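Local structure of phosphotransferase system, HPr-related proteins (3LE1) at residues 28-33 and 67-72; 24-29 and 42-47. The protein probably serves as the general, non-sugar-specific phosphocarrier of the phosphoenolpyruvate-dependent phosphotransferase system, which phosphorylates incoming sugars as they cross the membrane. All coordinates share one frame; numbering follows the deposited sequence.

Interaction 1. Residues 28-33 and 67-72; sequences KFSSQI and GDDEEE. With CD (cadmium ion), chain C.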
loop_
_atom_site.group_PDB
_atom_site.type_symbol
_atom_site.label_atom_id
_atom_site.label_comp_id
_atom_site.label_asym_id
_atom_site.label_seq_id
_atom_site.Cartn_x
_atom_site.Cartn_y
_atom_site.Cartn_z
ATOM N N LYS A 28 11.130 1.057 1.743
ATOM C CA LYS A 28 12.150 2.075 1.493
ATOM C C LYS A 28 12.122 3.196 2.531
ATOM O O LYS A 28 13.085 3.953 2.666
ATOM C CB LYS A 28 11.983 2.679 0.104
ATOM C CG LYS A 28 12.129 1.682 -1.017
ATOM C CD LYS A 28 12.515 2.375 -2.303
ATOM C CE LYS A 28 11.385 3.216 -2.835
ATOM N NZ LYS A 28 11.553 3.397 -4.303
ATOM N N PHE A 29 11.020 3.301 3.269
ATOM C CA PHE A 29 10.816 4.418 4.189
ATOM C C PHE A 29 10.885 4.022 5.661
ATOM O O PHE A 29 10.608 2.874 6.022
ATOM C CB PHE A 29 9.485 5.119 3.867
ATOM C CG PHE A 29 9.417 5.649 2.459
ATOM C CD1 PHE A 29 9.865 6.926 2.177
ATOM C CD2 PHE A 29 8.939 4.863 1.417
ATOM C CE1 PHE A 29 9.826 7.424 0.895
ATOM C CE2 PHE A 29 8.896 5.354 0.115
ATOM C CZ PHE A 29 9.340 6.639 -0.146
ATOM N N SER A 30 11.270 4.969 6.510
ATOM C CA SER A 30 11.444 4.681 7.939
ATOM C C SER A 30 10.134 4.665 8.714
ATOM O O SER A 30 10.009 3.990 9.729
ATOM C CB SER A 30 12.393 5.691 8.586
ATOM O OG SER A 30 11.975 7.016 8.322
ATOM N N SER A 31 9.170 5.448 8.248
ATOM C CA SER A 31 7.854 5.503 8.865
ATOM C C SER A 31 7.237 4.123 9.063
ATOM O O SER A 31 7.476 3.199 8.283
ATOM C CB SER A 31 6.905 6.315 7.989
ATOM O OG SER A 31 7.206 7.692 8.060
ATOM N N GLN A 32 6.398 4.013 10.085
ATOM C CA GLN A 32 5.450 2.923 10.161
ATOM C C GLN A 32 4.367 3.202 9.131
ATOM O O GLN A 32 3.883 4.328 9.024
ATOM C CB GLN A 32 4.846 2.857 11.555
ATOM C CG GLN A 32 5.751 2.194 12.556
ATOM C CD GLN A 32 5.026 1.915 13.839
ATOM O OE1 GLN A 32 4.712 0.767 14.151
ATOM N NE2 GLN A 32 4.721 2.968 14.581
ATOM N N ILE A 33 4.013 2.186 8.352
ATOM C CA ILE A 33 3.023 2.345 7.288
ATOM C C ILE A 33 1.961 1.253 7.364
ATOM O O ILE A 33 2.276 0.083 7.592
ATOM C CB ILE A 33 3.655 2.312 5.877
ATOM C CG1 ILE A 33 4.879 3.223 5.792
ATOM C CG2 ILE A 33 2.621 2.727 4.833
ATOM C CD1 ILE A 33 5.687 2.985 4.534
ATOM N N GLY A 67 5.885 8.844 10.776
ATOM C CA GLY A 67 7.339 8.819 10.869
ATOM C C GLY A 67 7.959 10.047 10.235
ATOM O O GLY A 67 7.234 10.951 9.801
ATOM N N ASP A 68 9.287 10.106 10.175
ATOM C CA ASP A 68 9.949 11.316 9.664
ATOM C C ASP A 68 9.778 11.530 8.162
ATOM O O ASP A 68 10.023 12.628 7.654
ATOM C CB ASP A 68 11.432 11.394 10.066
ATOM C CG ASP A 68 12.314 10.391 9.330
ATOM O OD1 ASP A 68 11.881 9.811 8.312
ATOM O OD2 ASP A 68 13.467 10.181 9.770
ATOM N N ASP A 69 9.309 10.498 7.471
ATOM C CA ASP A 69 9.147 10.537 6.017
ATOM C C ASP A 69 7.736 10.127 5.595
ATOM O O ASP A 69 7.521 9.695 4.470
ATOM C CB ASP A 69 10.216 9.682 5.303
ATOM C CG ASP A 69 10.281 8.249 5.810
ATOM O OD1 ASP A 69 9.386 7.831 6.574
ATOM O OD2 ASP A 69 11.250 7.526 5.450
ATOM N N GLU A 70 6.777 10.261 6.507
ATOM C CA GLU A 70 5.424 9.734 6.306
ATOM C C GLU A 70 4.749 10.267 5.035
ATOM O O GLU A 70 4.025 9.541 4.348
ATOM C CB GLU A 70 4.549 10.032 7.543
ATOM C CG GLU A 70 4.401 11.521 7.858
ATOM C CD GLU A 70 3.703 11.780 9.185
ATOM O OE1 GLU A 70 3.976 11.041 10.150
ATOM O OE2 GLU A 70 2.890 12.724 9.269
ATOM N N GLU A 71 4.995 11.532 4.709
ATOM C CA GLU A 71 4.314 12.168 3.587
ATOM C C GLU A 71 4.813 11.576 2.274
ATOM O O GLU A 71 4.010 11.198 1.393
ATOM C CB GLU A 71 4.509 13.682 3.615
ATOM C CG GLU A 71 3.936 14.312 4.884
ATOM C CD GLU A 71 4.298 15.775 5.031
ATOM O OE1 GLU A 71 5.098 16.288 4.215
ATOM O OE2 GLU A 71 3.782 16.401 5.981
ATOM N N GLU A 72 6.128 11.437 2.153
ATOM C CA GLU A 72 6.710 10.948 0.907
ATOM C C GLU A 72 6.626 9.424 0.771
ATOM O O GLU A 72 6.588 8.900 -0.348
ATOM C CB GLU A 72 8.139 11.459 0.753
ATOM C CG GLU A 72 8.117 12.936 0.367
ATOM C CD GLU A 72 9.380 13.681 0.750
ATOM O OE1 GLU A 72 9.690 13.777 1.966
ATOM O OE2 GLU A 72 10.034 14.199 -0.183
HETATM CD CD CD C . 5.044 18.285 6.220
HETATM O O HOH W 1 10.833 8.099 10.910
HETATM O O HOH W 2 4.929 19.865 4.468
HETATM O O HOH W 3 3.372 18.890 8.056
#
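D69 grips the loop ahead of strand 32-37 with both oxygens of its carboxylate, which lies against two successive backbone amides. OD2 accepts from S30 N at 2.8 Å in a nearly straight bond (163°), and OD1 accepts from S31 N at 2.9 Å; each oxygen uses its syn lone pair, so the carboxylate accepts the two N-H groups side by side, one on each oxygen. S31 OG is a second donor to D69 OD1, 2.6 Å away and nearly in line with the C-O bond. This threefold grip fixes the rotation of the carboxylate and should help disperse its negative charge. A water bridges S30 OG and D68 N, its oxygen accepting from D68 N at 2.6 Å.

Beside the polar cluster, the CD1 edge of the F29 ring meets D69 OD2 at 3.6 Å, the ring and carboxylate planes 76° apart. The far end of the ring reaches the first turn of the helix, F29 CZ lying 3.6 Å from E72 O, and continues onto A73 and A76.

In the second shell, the CG of D69 stands between its own backbone N and carbonyl carbon (chi1 54°), which swings the carboxylate across to the loop. Although D69 occupies the N-cap position, its side chain makes no capping bond. The turn G67-E70 is tied by G67 N, which donates to E70 OE1 at 3.0 Å, while E70 OE2 is hydrogen-bonded to M1 N. Farther out, E71 OE2 coordinates a cadmium ion at 2.3 Å together with two waters. The arrangement is a surface contact of the HPr open-faced beta-sandwich, joining the loop into strand 32-37 to the type I turn and first turn of helix 70-82.

Interaction 2. Residues 24-29 and 42-47; sequences QTASKF and VNAKSI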
loop_
_atom_site.group_PDB
_atom_site.type_symbol
_atom_site.label_atom_id
_atom_site.label_comp_id
_atom_site.label_asym_id
_atom_site.label_seq_id
_atom_site.Cartn_x
_atom_site.Cartn_y
_atom_site.Cartn_z
ATOM N N GLN A 24 8.080 -3.725 -1.005
ATOM C CA GLN A 24 9.382 -3.223 -1.389
ATOM C C GLN A 24 9.428 -1.701 -1.279
ATOM O O GLN A 24 10.328 -1.138 -0.676
ATOM C CB GLN A 24 9.663 -3.655 -2.830
ATOM N N THR A 25 8.440 -1.044 -1.867
ATOM C CA THR A 25 8.396 0.405 -1.869
ATOM C C THR A 25 8.155 0.939 -0.457
ATOM O O THR A 25 8.850 1.856 -0.005
ATOM C CB THR A 25 7.331 0.918 -2.860
ATOM O OG1 THR A 25 7.688 0.497 -4.186
ATOM C CG2 THR A 25 7.221 2.430 -2.826
ATOM N N ALA A 26 7.186 0.358 0.247
ATOM C CA ALA A 26 6.907 0.767 1.623
ATOM C C ALA A 26 8.161 0.635 2.464
ATOM O O ALA A 26 8.458 1.488 3.306
ATOM C CB ALA A 26 5.786 -0.075 2.220
ATOM N N SER A 27 8.904 -0.440 2.226
ATOM C CA SER A 27 10.079 -0.746 3.030
ATOM C C SER A 27 11.246 0.215 2.765
ATOM O O SER A 27 12.240 0.190 3.472
ATOM C CB SER A 27 10.512 -2.203 2.818
ATOM O OG SER A 27 9.525 -3.117 3.292
ATOM N N LYS A 28 11.130 1.057 1.743
ATOM C CA LYS A 28 12.150 2.075 1.493
ATOM C C LYS A 28 12.122 3.196 2.531
ATOM O O LYS A 28 13.085 3.953 2.666
ATOM C CB LYS A 28 11.983 2.679 0.104
ATOM C CG LYS A 28 12.129 1.682 -1.017
ATOM C CD LYS A 28 12.515 2.375 -2.303
ATOM C CE LYS A 28 11.385 3.216 -2.835
ATOM N NZ LYS A 28 11.553 3.397 -4.303
ATOM N N PHE A 29 11.020 3.301 3.269
ATOM C CA PHE A 29 10.816 4.418 4.189
ATOM C C PHE A 29 10.885 4.022 5.661
ATOM O O PHE A 29 10.608 2.874 6.022
ATOM C CB PHE A 29 9.485 5.119 3.867
ATOM C CG PHE A 29 9.417 5.649 2.459
ATOM C CD1 PHE A 29 9.865 6.926 2.177
ATOM C CD2 PHE A 29 8.939 4.863 1.417
ATOM C CE1 PHE A 29 9.826 7.424 0.895
ATOM C CE2 PHE A 29 8.896 5.354 0.115
ATOM C CZ PHE A 29 9.340 6.639 -0.146
ATOM N N VAL A 42 -3.349 -3.643 8.259
ATOM C CA VAL A 42 -2.089 -4.379 8.317
ATOM C C VAL A 42 -0.858 -3.502 8.072
ATOM O O VAL A 42 -0.929 -2.464 7.414
ATOM C CB VAL A 42 -2.062 -5.496 7.272
ATOM C CG1 VAL A 42 -3.221 -6.438 7.484
ATOM C CG2 VAL A 42 -2.087 -4.913 5.859
ATOM N N ASN A 43 0.274 -3.954 8.595
ATOM C CA ASN A 43 1.571 -3.349 8.312
ATOM C C ASN A 43 1.885 -3.481 6.820
ATOM O O ASN A 43 1.861 -4.576 6.263
ATOM C CB ASN A 43 2.635 -4.038 9.171
ATOM C CG ASN A 43 4.022 -3.468 8.972
ATOM O OD1 ASN A 43 4.267 -2.671 8.068
ATOM N ND2 ASN A 43 4.959 -3.906 9.814
ATOM N N ALA A 44 2.154 -2.358 6.159
ATOM C CA ALA A 44 2.388 -2.370 4.713
ATOM C C ALA A 44 3.730 -2.992 4.332
ATOM O O ALA A 44 3.966 -3.310 3.162
ATOM C CB ALA A 44 2.293 -0.956 4.150
ATOM N N LYS A 45 4.603 -3.143 5.321
ATOM C CA LYS A 45 5.913 -3.764 5.134
ATOM C C LYS A 45 5.840 -5.278 5.365
ATOM O O LYS A 45 6.856 -5.967 5.276
ATOM C CB LYS A 45 6.942 -3.136 6.082
ATOM C CG LYS A 45 7.200 -1.647 5.832
ATOM C CD LYS A 45 8.041 -1.012 6.928
ATOM C CE LYS A 45 8.209 0.486 6.681
ATOM N NZ LYS A 45 9.166 1.119 7.614
ATOM N N SER A 46 4.641 -5.789 5.658
ATOM C CA SER A 46 4.442 -7.222 5.910
ATOM C C SER A 46 3.668 -7.918 4.793
ATOM O O SER A 46 2.475 -7.658 4.584
ATOM C CB SER A 46 3.748 -7.454 7.259
ATOM O OG SER A 46 3.228 -8.778 7.360
ATOM N N ILE A 47 4.358 -8.809 4.085
ATOM C CA ILE A 47 3.765 -9.557 2.986
ATOM C C ILE A 47 2.633 -10.469 3.465
ATOM O O ILE A 47 1.627 -10.612 2.789
ATOM C CB ILE A 47 4.826 -10.386 2.223
ATOM C CG1 ILE A 47 4.274 -10.843 0.867
ATOM C CG2 ILE A 47 5.279 -11.573 3.060
ATOM C CD1 ILE A 47 3.698 -9.715 0.031
HETATM O O HOH W 4 11.509 -0.489 6.453
#
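K45 reaches F29 by a straight side chain: CG stands anti to its own carbonyl carbon, beside the backbone N (chi1 -63°), and every later torsion is close to anti. In the open-faced beta-sandwich of HPr, this extended arm spans from the turn after strand 40-43 to the type I turn A26-F29 that follows helix 16-26. At its tip, K45 NZ donates to F29 O at 2.8 Å, with a C=O...N angle of 151° and the donor tilted 23° from the carbonyl plane. The same ammonium group also bonds S31 O, so one lysine holds two carbonyls of the loop leading into strand 32-37.

The methylenes run alongside A26 and S27. K45 CG passes S27 OG at 3.7 Å, that hydroxyl being hydrogen-bonded to V23 O, while K45 CE comes to 3.5 Å from A26 O. A26 O also accepts from F29 N, so the arm lies against a carbonyl already used within that turn. The apolar part of the contact is A26 CB against A44 CB at 4.1 Å, and both methyls also touch I33 of the sheet.

The root of the arm is positioned by an Asx turn. N43 OD1 accepts from K45 N at 2.8 Å, the donor standing above the plane of the side-chain amide, and S46 N bonds back to N43 O within the type I turn N43-S46. S46 OG then caps G49 N at the start of helix 47-53. A water also accepts from K45 NZ and donates to S27 O, with 3.1 Å from its oxygen to each of these two atoms.

Helix 16-26 runs into the first segment of interaction 2, and the two contacts share K28 and F29 just beyond it. Interaction 2 closes first, over a loop holding strand 32-37 and the first half of strand 40-43, when the chain returns at 42-47. After helix 47-53 and strand 60-66, interaction 1 closes a longer loop at 67-72. The segments alternate along the chain, 24-29, 28-33, 42-47, 67-72, so the two loops overlap and cross. Just past strand 40-43, A44 N probably donates to I33 O (2.8 Å), linking the two contacts directly. Together they tie the connection from helix 16-26 into the sheet both to the turn before helix 47-53 and to the start of helix 70-82.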